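Local coordinates for protein cellobiose 2-epimerase (Ruminococcus albus, PDB 3VW5) that catalyses the reversible epimerisation of cellobiose to 4-O-beta-D-glucopyranosyl-D-mannose, at residues R52-Y57 with H75-I80; V92-D97 with T109-F114; G346-S351 with K363-P368. The protein carries 2 engineered substitutions. All blocks are in the same frame, centred on the assembly; numbering follows the deposited sequence.

Interaction 1: residues R52-Y57 with H75-I80; sequences RILWFY and HAYEFI
L54 and A76 mark the closest backbone approach, with CA atoms 5.5 Å apart, where two helical segments run roughly antiparallel at 148° with their axes 8.8 Å from each other. They belong to consecutive helices, 47-64 and 67-84, joined by a short connection, so the contact is a worked example of the helical hairpin from which an (alpha/alpha)6 barrel is built. At the close approach CB of A76 meets CB of L54 at 4.2 Å, and CG2 of I53 lies 4.3 Å from the same CB of A76. L54 makes most of the side-chain contacts. Its CG stands anti to the backbone N (chi1 178°), and the two methyls beyond it divide their work. CD1 rests on CB of Y77 at 3.9 Å. CD2 lies 3.8 Å from CA of Y77, near the plane of the tyrosine ring at its edge, and also meets CD1 of I80 at 3.7 Å. L54 and Y77 run side by side, pointing the same way, whereas I80 comes across L54 at a slant. The interface is wholly apolar, with no hydrogen bond between the segments. Beyond it, helix 109-126 receives both partners, since Y122 stacks on the ring of Y77 and touches L54. Helix 2-19 adds W18, which packs on I53.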
loop_
_atom_site.group_PDB
_atom_site.type_symbol
_atom_site.label_atom_id
_atom_site.label_comp_id
_atom_site.label_asym_id
_atom_site.label_seq_id
_atom_site.Cartn_x
_atom_site.Cartn_y
_atom_site.Cartn_z
ATOM N N ARG A 52 1.954 -3.616 7.571
ATOM C CA ARG A 52 2.607 -3.846 6.283
ATOM C C ARG A 52 3.661 -4.955 6.353
ATOM O O ARG A 52 3.801 -5.768 5.422
ATOM C CB ARG A 52 3.173 -2.548 5.732
ATOM C CG ARG A 52 2.090 -1.604 5.289
ATOM C CD ARG A 52 2.584 -0.188 5.076
ATOM N NE ARG A 52 1.656 0.584 4.259
ATOM C CZ ARG A 52 1.921 1.780 3.737
ATOM N NH1 ARG A 52 3.099 2.364 3.938
ATOM N NH2 ARG A 52 1.005 2.390 3.003
ATOM N N ILE A 53 4.386 -4.994 7.464
ATOM C CA ILE A 53 5.297 -6.097 7.710
ATOM C C ILE A 53 4.506 -7.412 7.801
ATOM O O ILE A 53 4.835 -8.389 7.113
ATOM C CB ILE A 53 6.155 -5.845 8.947
ATOM C CG1 ILE A 53 7.061 -4.652 8.682
ATOM C CG2 ILE A 53 7.000 -7.075 9.303
ATOM C CD1 ILE A 53 7.721 -4.070 9.931
ATOM N N LEU A 54 3.444 -7.418 8.613
ATOM C CA LEU A 54 2.552 -8.587 8.727
ATOM C C LEU A 54 2.058 -9.017 7.353
ATOM O O LEU A 54 2.158 -10.189 6.982
ATOM C CB LEU A 54 1.374 -8.320 9.670
ATOM C CG LEU A 54 0.355 -9.465 9.818
ATOM C CD1 LEU A 54 1.030 -10.814 10.044
ATOM C CD2 LEU A 54 -0.683 -9.209 10.905
ATOM N N TRP A 55 1.552 -8.070 6.572
ATOM C CA TRP A 55 1.127 -8.420 5.229
ATOM C C TRP A 55 2.272 -9.044 4.435
ATOM O O TRP A 55 2.089 -10.015 3.703
ATOM C CB TRP A 55 0.546 -7.218 4.460
ATOM C CG TRP A 55 0.149 -7.653 3.069
ATOM C CD1 TRP A 55 -1.061 -8.142 2.679
ATOM C CD2 TRP A 55 0.997 -7.711 1.907
ATOM N NE1 TRP A 55 -1.034 -8.469 1.347
ATOM C CE2 TRP A 55 0.218 -8.222 0.849
ATOM C CE3 TRP A 55 2.333 -7.366 1.656
ATOM C CZ2 TRP A 55 0.734 -8.410 -0.433
ATOM C CZ3 TRP A 55 2.840 -7.557 0.379
ATOM C CH2 TRP A 55 2.048 -8.070 -0.643
ATOM N N PHE A 56 3.455 -8.461 4.580
ATOM C CA PHE A 56 4.599 -8.846 3.779
ATOM C C PHE A 56 5.084 -10.250 4.084
ATOM O O PHE A 56 5.315 -11.049 3.168
ATOM C CB PHE A 56 5.749 -7.881 4.016
ATOM C CG PHE A 56 7.058 -8.381 3.502
ATOM C CD1 PHE A 56 7.321 -8.376 2.152
ATOM C CD2 PHE A 56 8.018 -8.859 4.372
ATOM C CE1 PHE A 56 8.516 -8.828 1.674
ATOM C CE2 PHE A 56 9.231 -9.301 3.898
ATOM C CZ PHE A 56 9.484 -9.291 2.547
ATOM N N TYR A 57 5.254 -10.555 5.365
ATOM C CA TYR A 57 5.714 -11.887 5.714
ATOM C C TYR A 57 4.666 -12.918 5.378
ATOM O O TYR A 57 4.982 -13.963 4.784
ATOM C CB TYR A 57 6.150 -11.969 7.171
ATOM C CG TYR A 57 7.563 -11.478 7.369
ATOM C CD1 TYR A 57 8.629 -12.081 6.692
ATOM C CD2 TYR A 57 7.837 -10.414 8.216
ATOM C CE1 TYR A 57 9.923 -11.646 6.867
ATOM C CE2 TYR A 57 9.128 -9.968 8.393
ATOM C CZ TYR A 57 10.169 -10.584 7.718
ATOM O OH TYR A 57 11.457 -10.137 7.895
ATOM N N HIS A 75 5.205 -13.121 14.506
ATOM C CA HIS A 75 5.800 -12.192 15.476
ATOM C C HIS A 75 5.149 -10.827 15.393
ATOM O O HIS A 75 4.838 -10.221 16.417
ATOM C CB HIS A 75 7.316 -12.053 15.260
ATOM C CG HIS A 75 7.997 -11.178 16.272
ATOM N ND1 HIS A 75 8.175 -11.556 17.585
ATOM C CD2 HIS A 75 8.532 -9.938 16.162
ATOM C CE1 HIS A 75 8.793 -10.589 18.241
ATOM N NE2 HIS A 75 9.026 -9.599 17.401
ATOM N N ALA A 76 4.965 -10.348 14.165
ATOM C CA ALA A 76 4.302 -9.075 13.908
ATOM C C ALA A 76 2.810 -9.123 14.272
ATOM O O ALA A 76 2.279 -8.217 14.935
ATOM C CB ALA A 76 4.489 -8.664 12.443
ATOM N N TYR A 77 2.137 -10.181 13.828
ATOM C CA TYR A 77 0.753 -10.419 14.226
ATOM C C TYR A 77 0.537 -10.270 15.735
ATOM O O TYR A 77 -0.389 -9.573 16.179
ATOM C CB TYR A 77 0.296 -11.798 13.768
ATOM C CG TYR A 77 -0.996 -12.267 14.382
ATOM C CD1 TYR A 77 -2.210 -11.755 13.959
ATOM C CD2 TYR A 77 -1.007 -13.261 15.368
ATOM C CE1 TYR A 77 -3.413 -12.203 14.510
ATOM C CE2 TYR A 77 -2.192 -13.709 15.926
ATOM C CZ TYR A 77 -3.395 -13.176 15.490
ATOM O OH TYR A 77 -4.585 -13.612 16.027
ATOM N N GLU A 78 1.382 -10.920 16.528
ATOM C CA GLU A 78 1.201 -10.862 17.971
ATOM C C GLU A 78 1.284 -9.423 18.450
ATOM O O GLU A 78 0.503 -8.983 19.294
ATOM C CB GLU A 78 2.220 -11.743 18.696
ATOM C CG GLU A 78 1.883 -13.232 18.648
ATOM C CD GLU A 78 0.822 -13.636 19.671
ATOM O OE1 GLU A 78 -0.184 -14.261 19.251
ATOM O OE2 GLU A 78 0.992 -13.347 20.892
ATOM N N PHE A 79 2.225 -8.680 17.890
ATOM C CA PHE A 79 2.393 -7.297 18.285
ATOM C C PHE A 79 1.105 -6.504 18.026
ATOM O O PHE A 79 0.683 -5.712 18.873
ATOM C CB PHE A 79 3.593 -6.667 17.571
ATOM C CG PHE A 79 3.922 -5.296 18.055
ATOM C CD1 PHE A 79 4.580 -5.117 19.270
ATOM C CD2 PHE A 79 3.567 -4.175 17.305
ATOM C CE1 PHE A 79 4.883 -3.842 19.733
ATOM C CE2 PHE A 79 3.863 -2.904 17.756
ATOM C CZ PHE A 79 4.525 -2.734 18.975
ATOM N N ILE A 80 0.478 -6.737 16.872
ATOM C CA ILE A 80 -0.725 -5.996 16.496
ATOM C C ILE A 80 -1.910 -6.358 17.395
ATOM O O ILE A 80 -2.520 -5.489 18.039
ATOM C CB ILE A 80 -1.095 -6.240 15.014
ATOM C CG1 ILE A 80 -0.079 -5.568 14.094
ATOM C CG2 ILE A 80 -2.502 -5.740 14.702
ATOM C CD1 ILE A 80 -0.191 -6.006 12.654
#

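Interaction 2: residues V92-D97 with T109-F114; sequences VYWMMD and TYNIAF
V92 and I112 bring the two backbones together, their CA atoms 5.8 Å apart, where the loop leading into strand 95-96 packs against the first turns of helix 109-126 in the (alpha/alpha)6 barrel. The approach to strand 95-96 carries a classic beta bulge, in which W94 and M95 both face D104 of strand 102-108, the strand that runs directly into the helix. The chain thus returns to the loop 92-94 within a short length.

V92 comes first and points at the helix. Its CG2, placed between the backbone N and the carbonyl carbon, slants across N111 with ND2 3.4 Å away, and meets CG1 of I112 at 4.0 Å. One methyl thus packs against both an amide and an aliphatic branch.

The side chain of Y93 starts away from the helix, and it touches D86, T105 and R158. On the backbone of Y93, O lies 2.6 Å from ND2 of N111. With chi1 at -172°, CG of N111 is anti to its own backbone N and beside the carbonyl carbon.

W94 sets off to one side, but its indole returns to the helix. CZ3 approaches CB of N111 at 3.8 Å, and the indole and amide planes are 75° apart, well removed from a parallel stack. The backbone of W94 bonds to V47 as well as D104, tying this loop to the start of helix 47-64. V47 and I48 of that helix also touch N111.

A water completes the polar side of the contact: N111 donates from ND2 to its oxygen at 2.9 Å, and the water in turn donates to O of V92 at 2.7 Å.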
loop_
_atom_site.group_PDB
_atom_site.type_symbol
_atom_site.label_atom_id
_atom_site.label_comp_id
_atom_site.label_asym_id
_atom_site.label_seq_id
_atom_site.Cartn_x
_atom_site.Cartn_y
_atom_site.Cartn_z
ATOM N N VAL A 92 -7.720 0.450 15.297
ATOM C CA VAL A 92 -6.344 0.310 15.728
ATOM C C VAL A 92 -5.759 1.699 15.960
ATOM O O VAL A 92 -6.198 2.662 15.340
ATOM C CB VAL A 92 -5.506 -0.440 14.670
ATOM C CG1 VAL A 92 -6.112 -1.795 14.391
ATOM C CG2 VAL A 92 -5.435 0.360 13.377
ATOM N N TYR A 93 -4.777 1.807 16.852
ATOM C CA TYR A 93 -4.133 3.097 17.108
ATOM C C TYR A 93 -3.216 3.508 15.956
ATOM O O TYR A 93 -3.053 2.774 14.985
ATOM C CB TYR A 93 -3.349 3.066 18.422
ATOM C CG TYR A 93 -4.144 2.548 19.594
ATOM C CD1 TYR A 93 -5.202 3.287 20.124
ATOM C CD2 TYR A 93 -3.839 1.319 20.174
ATOM C CE1 TYR A 93 -5.939 2.805 21.202
ATOM C CE2 TYR A 93 -4.565 0.830 21.246
ATOM C CZ TYR A 93 -5.618 1.572 21.755
ATOM O OH TYR A 93 -6.338 1.083 22.824
ATOM N N TRP A 94 -2.617 4.688 16.067
ATOM C CA TRP A 94 -1.742 5.198 15.016
ATOM C C TRP A 94 -0.258 4.863 15.281
ATOM O O TRP A 94 0.476 4.455 14.386
ATOM C CB TRP A 94 -1.956 6.717 14.831
ATOM C CG TRP A 94 -1.121 7.297 13.729
ATOM C CD1 TRP A 94 0.020 8.035 13.866
ATOM C CD2 TRP A 94 -1.342 7.159 12.323
ATOM N NE1 TRP A 94 0.525 8.365 12.633
ATOM C CE2 TRP A 94 -0.292 7.844 11.669
ATOM C CE3 TRP A 94 -2.322 6.529 11.552
ATOM C CZ2 TRP A 94 -0.201 7.917 10.283
ATOM C CZ3 TRP A 94 -2.227 6.603 10.176
ATOM C CH2 TRP A 94 -1.175 7.293 9.555
ATOM N N MET A 95 0.159 5.021 16.529
ATOM C CA MET A 95 1.556 4.951 16.893
ATOM C C MET A 95 1.719 4.341 18.266
ATOM O O MET A 95 1.067 4.765 19.218
ATOM C CB MET A 95 2.124 6.357 16.951
ATOM C CG MET A 95 3.629 6.384 16.832
ATOM S SD MET A 95 4.048 6.279 15.095
ATOM C CE MET A 95 5.588 5.417 15.250
ATOM N N MET A 96 2.609 3.363 18.378
ATOM C CA MET A 96 2.963 2.812 19.682
ATOM C C MET A 96 4.343 3.345 20.030
ATOM O O MET A 96 5.028 3.867 19.159
ATOM C CB MET A 96 2.983 1.281 19.615
ATOM C CG MET A 96 1.818 0.678 18.828
ATOM S SD MET A 96 0.160 1.170 19.403
ATOM C CE MET A 96 0.204 0.571 21.104
ATOM N N ASP A 97 4.757 3.245 21.287
ATOM C CA ASP A 97 6.163 3.482 21.616
ATOM C C ASP A 97 6.925 2.160 21.421
ATOM O O ASP A 97 6.321 1.156 21.035
ATOM C CB ASP A 97 6.333 4.064 23.026
ATOM C CG ASP A 97 5.901 3.097 24.133
ATOM O OD1 ASP A 97 5.869 1.859 23.915
ATOM O OD2 ASP A 97 5.596 3.585 25.242
ATOM N N THR A 109 -9.278 5.646 9.212
ATOM C CA THR A 109 -9.840 4.692 8.277
ATOM C C THR A 109 -8.763 3.969 7.459
ATOM O O THR A 109 -8.795 2.751 7.278
ATOM C CB THR A 109 -10.797 5.405 7.334
ATOM O OG1 THR A 109 -11.852 5.961 8.112
ATOM C CG2 THR A 109 -11.390 4.456 6.323
ATOM N N TYR A 110 -7.814 4.740 6.959
ATOM C CA TYR A 110 -6.738 4.226 6.123
ATOM C C TYR A 110 -5.864 3.216 6.880
ATOM O O TYR A 110 -5.501 2.159 6.348
ATOM C CB TYR A 110 -5.940 5.433 5.654
ATOM C CG TYR A 110 -4.693 5.150 4.901
ATOM C CD1 TYR A 110 -4.705 5.115 3.523
ATOM C CD2 TYR A 110 -3.480 4.973 5.561
ATOM C CE1 TYR A 110 -3.551 4.883 2.806
ATOM C CE2 TYR A 110 -2.311 4.731 4.859
ATOM C CZ TYR A 110 -2.351 4.690 3.473
ATOM O OH TYR A 110 -1.201 4.470 2.741
ATOM N N ASN A 111 -5.543 3.544 8.127
ATOM C CA ASN A 111 -4.745 2.678 8.983
ATOM C C ASN A 111 -5.505 1.404 9.319
ATOM O O ASN A 111 -4.962 0.305 9.179
ATOM C CB ASN A 111 -4.344 3.424 10.257
ATOM C CG ASN A 111 -3.351 2.652 11.113
ATOM O OD1 ASN A 111 -2.552 1.866 10.608
ATOM N ND2 ASN A 111 -3.398 2.886 12.421
ATOM N N ILE A 112 -6.766 1.543 9.741
ATOM C CA ILE A 112 -7.614 0.376 10.033
ATOM C C ILE A 112 -7.816 -0.559 8.833
ATOM O O ILE A 112 -7.861 -1.783 8.994
ATOM C CB ILE A 112 -8.996 0.767 10.572
ATOM C CG1 ILE A 112 -8.860 1.686 11.793
ATOM C CG2 ILE A 112 -9.792 -0.490 10.897
ATOM C CD1 ILE A 112 -10.048 2.619 12.015
ATOM N N ALA A 113 -7.958 0.010 7.638
ATOM C CA ALA A 113 -8.104 -0.802 6.444
ATOM C C ALA A 113 -6.878 -1.703 6.298
ATOM O O ALA A 113 -6.989 -2.865 5.927
ATOM C CB ALA A 113 -8.275 0.077 5.206
ATOM N N PHE A 114 -5.704 -1.158 6.592
ATOM C CA PHE A 114 -4.475 -1.898 6.384
ATOM C C PHE A 114 -4.365 -3.075 7.340
ATOM O O PHE A 114 -4.015 -4.183 6.930
ATOM C CB PHE A 114 -3.256 -0.995 6.513
ATOM C CG PHE A 114 -2.582 -0.744 5.228
ATOM C CD1 PHE A 114 -1.861 -1.760 4.614
ATOM C CD2 PHE A 114 -2.685 0.504 4.598
ATOM C CE1 PHE A 114 -1.244 -1.541 3.387
ATOM C CE2 PHE A 114 -2.066 0.745 3.374
ATOM C CZ PHE A 114 -1.345 -0.283 2.764
HETATM O O HOH W 1 -5.417 4.598 13.571
#

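Interaction 3: residues G346-S351 with K363-P368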
loop_
_atom_site.group_PDB
_atom_site.type_symbol
_atom_site.label_atom_id
_atom_site.label_comp_id
_atom_site.label_asym_id
_atom_site.label_seq_id
_atom_site.Cartn_x
_atom_site.Cartn_y
_atom_site.Cartn_z
ATOM N N GLY A 346 24.065 -2.343 5.591
ATOM C CA GLY A 346 23.152 -3.256 4.969
ATOM C C GLY A 346 21.924 -2.354 4.897
ATOM O O GLY A 346 21.225 -2.127 5.894
ATOM N N GLY A 347 21.709 -1.764 3.729
ATOM C CA GLY A 347 20.497 -1.018 3.473
ATOM C C GLY A 347 19.646 -1.814 2.505
ATOM O O GLY A 347 20.012 -2.945 2.151
ATOM N N GLU A 348 18.519 -1.243 2.076
ATOM C CA GLU A 348 17.671 -1.940 1.122
ATOM C C GLU A 348 17.342 -1.118 -0.119
ATOM O O GLU A 348 18.034 -1.235 -1.125
ATOM C CB GLU A 348 16.423 -2.562 1.783
ATOM C CG GLU A 348 15.465 -1.597 2.438
ATOM C CD GLU A 348 14.129 -1.494 1.692
ATOM O OE1 GLU A 348 13.907 -0.432 1.056
ATOM O OE2 GLU A 348 13.310 -2.452 1.747
ATOM N N TRP A 349 16.283 -0.321 -0.065
ATOM C CA TRP A 349 15.968 0.599 -1.153
ATOM C C TRP A 349 16.021 2.019 -0.606
ATOM O O TRP A 349 15.548 2.274 0.496
ATOM C CB TRP A 349 14.568 0.344 -1.740
ATOM C CG TRP A 349 14.410 -0.926 -2.535
ATOM C CD1 TRP A 349 15.142 -2.088 -2.401
ATOM C CD2 TRP A 349 13.467 -1.167 -3.593
ATOM N NE1 TRP A 349 14.709 -3.024 -3.310
ATOM C CE2 TRP A 349 13.683 -2.492 -4.053
ATOM C CE3 TRP A 349 12.457 -0.401 -4.188
ATOM C CZ2 TRP A 349 12.921 -3.064 -5.085
ATOM C CZ3 TRP A 349 11.706 -0.970 -5.218
ATOM C CH2 TRP A 349 11.945 -2.289 -5.655
ATOM N N TYR A 350 16.601 2.940 -1.367
ATOM C CA TYR A 350 16.478 4.345 -1.028
ATOM C C TYR A 350 15.024 4.789 -1.139
ATOM O O TYR A 350 14.308 4.391 -2.063
ATOM C CB TYR A 350 17.321 5.202 -1.963
ATOM C CG TYR A 350 18.800 5.069 -1.774
ATOM C CD1 TYR A 350 19.453 5.737 -0.738
ATOM C CD2 TYR A 350 19.558 4.304 -2.647
ATOM C CE1 TYR A 350 20.823 5.635 -0.579
ATOM C CE2 TYR A 350 20.922 4.188 -2.495
ATOM C CZ TYR A 350 21.550 4.861 -1.466
ATOM O OH TYR A 350 22.905 4.762 -1.322
ATOM N N SER A 351 14.606 5.624 -0.197
ATOM C CA SER A 351 13.282 6.244 -0.209
ATOM C C SER A 351 13.008 7.113 -1.456
ATOM O O SER A 351 12.017 6.903 -2.166
ATOM C CB SER A 351 13.122 7.091 1.051
ATOM O OG SER A 351 11.781 7.476 1.241
ATOM N N LYS A 363 15.636 11.303 3.897
ATOM C CA LYS A 363 14.527 10.357 3.966
ATOM C C LYS A 363 15.039 9.060 4.578
ATOM O O LYS A 363 16.014 8.486 4.089
ATOM C CB LYS A 363 13.937 10.090 2.572
ATOM C CG LYS A 363 13.294 11.289 1.899
ATOM C CD LYS A 363 12.273 11.952 2.786
ATOM C CE LYS A 363 10.946 11.196 2.797
ATOM N NZ LYS A 363 9.890 12.010 3.486
ATOM N N GLU A 364 14.390 8.600 5.642
ATOM C CA GLU A 364 14.829 7.394 6.351
ATOM C C GLU A 364 14.693 6.123 5.507
ATOM O O GLU A 364 13.881 6.066 4.573
ATOM C CB GLU A 364 14.052 7.221 7.658
ATOM C CG GLU A 364 13.328 8.481 8.104
ATOM C CD GLU A 364 11.930 8.579 7.531
ATOM O OE1 GLU A 364 11.654 9.531 6.755
ATOM O OE2 GLU A 364 11.113 7.696 7.861
ATOM N N THR A 365 15.482 5.106 5.854
ATOM C CA THR A 365 15.417 3.806 5.186
ATOM C C THR A 365 14.195 3.010 5.666
ATOM O O THR A 365 13.551 2.303 4.900
ATOM C CB THR A 365 16.687 2.992 5.462
ATOM O OG1 THR A 365 17.832 3.802 5.186
ATOM C CG2 THR A 365 16.749 1.770 4.574
ATOM N N VAL A 366 13.893 3.151 6.949
ATOM C CA VAL A 366 12.737 2.513 7.550
ATOM C C VAL A 366 12.108 3.465 8.550
ATOM O O VAL A 366 12.804 4.041 9.390
ATOM C CB VAL A 366 13.116 1.236 8.324
ATOM C CG1 VAL A 366 11.866 0.623 8.950
ATOM C CG2 VAL A 366 13.820 0.237 7.424
ATOM N N GLY A 367 10.788 3.615 8.472
ATOM C CA GLY A 367 10.052 4.431 9.421
ATOM C C GLY A 367 8.560 4.195 9.301
ATOM O O GLY A 367 8.122 3.258 8.627
ATOM N N PRO A 368 7.759 5.061 9.937
ATOM C CA PRO A 368 6.302 4.884 9.930
ATOM C C PRO A 368 5.725 4.802 8.520
ATOM O O PRO A 368 4.734 4.114 8.322
ATOM C CB PRO A 368 5.795 6.140 10.653
ATOM C CG PRO A 368 6.933 6.569 11.487
ATOM C CD PRO A 368 8.150 6.287 10.651
HETATM O O HOH W 2 11.750 7.659 3.856
HETATM O O HOH W 3 16.465 6.806 1.923
#
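S351 and K363 anchor a buried, water-bridged contact between two loops of the (alpha/alpha)6 barrel, one leading from helix 323-340 into strand 352-353 and the other leading on toward helix 373-385. The second loop includes a classic beta bulge, T365 and V366 both facing L33. No direct hydrogen bond joins the segments; CB of S351 instead packs on CB of K363 at 3.5 Å, and two waters do the polar work. One accepts from N of S351 at 3.1 Å and donates to O of K363 at 2.8 Å. The other bonds to OG of S351, which stands anti to its backbone N (chi1 -167°), and donates to O of E364 at 2.8 Å. Farther along, E348 and T365 slide past each other in opposite directions, CG of E348 lying 4.2 Å from CG2 of T365, while OG1 of T365 is bonded to O of S34. K370 spans both loops, bonding from NZ to O of W349 and O of T365 and forming a salt bridge with E348. The same carboxylate turns back on its own chain: N of W349 donates to OE1 of E348 at 2.6 Å. It meets that oxygen from above the carboxylate plane, 45° out of it.

Overall arrangement
From the N terminus the three contacts follow in series, none nesting within or crossing another. Interaction 1 closes the hairpin of helices 47-64 and 67-84. The chain then passes into interaction 2, which closes the excursion through strands 95-96 and 102-108 onto helix 109-126. Their centres are about 13 Å apart, and R52 joins them through a cation-pi contact with F114 and packing on Y110. Interaction 3 comes much later, closing the loop around strand 352-353 before helix 373-385. It returns to the early part of the barrel: P368 packs on M95 of interaction 2, although the two centres lie about 21 Å apart, while interaction 1 stays about 5 Å away at nearest atoms.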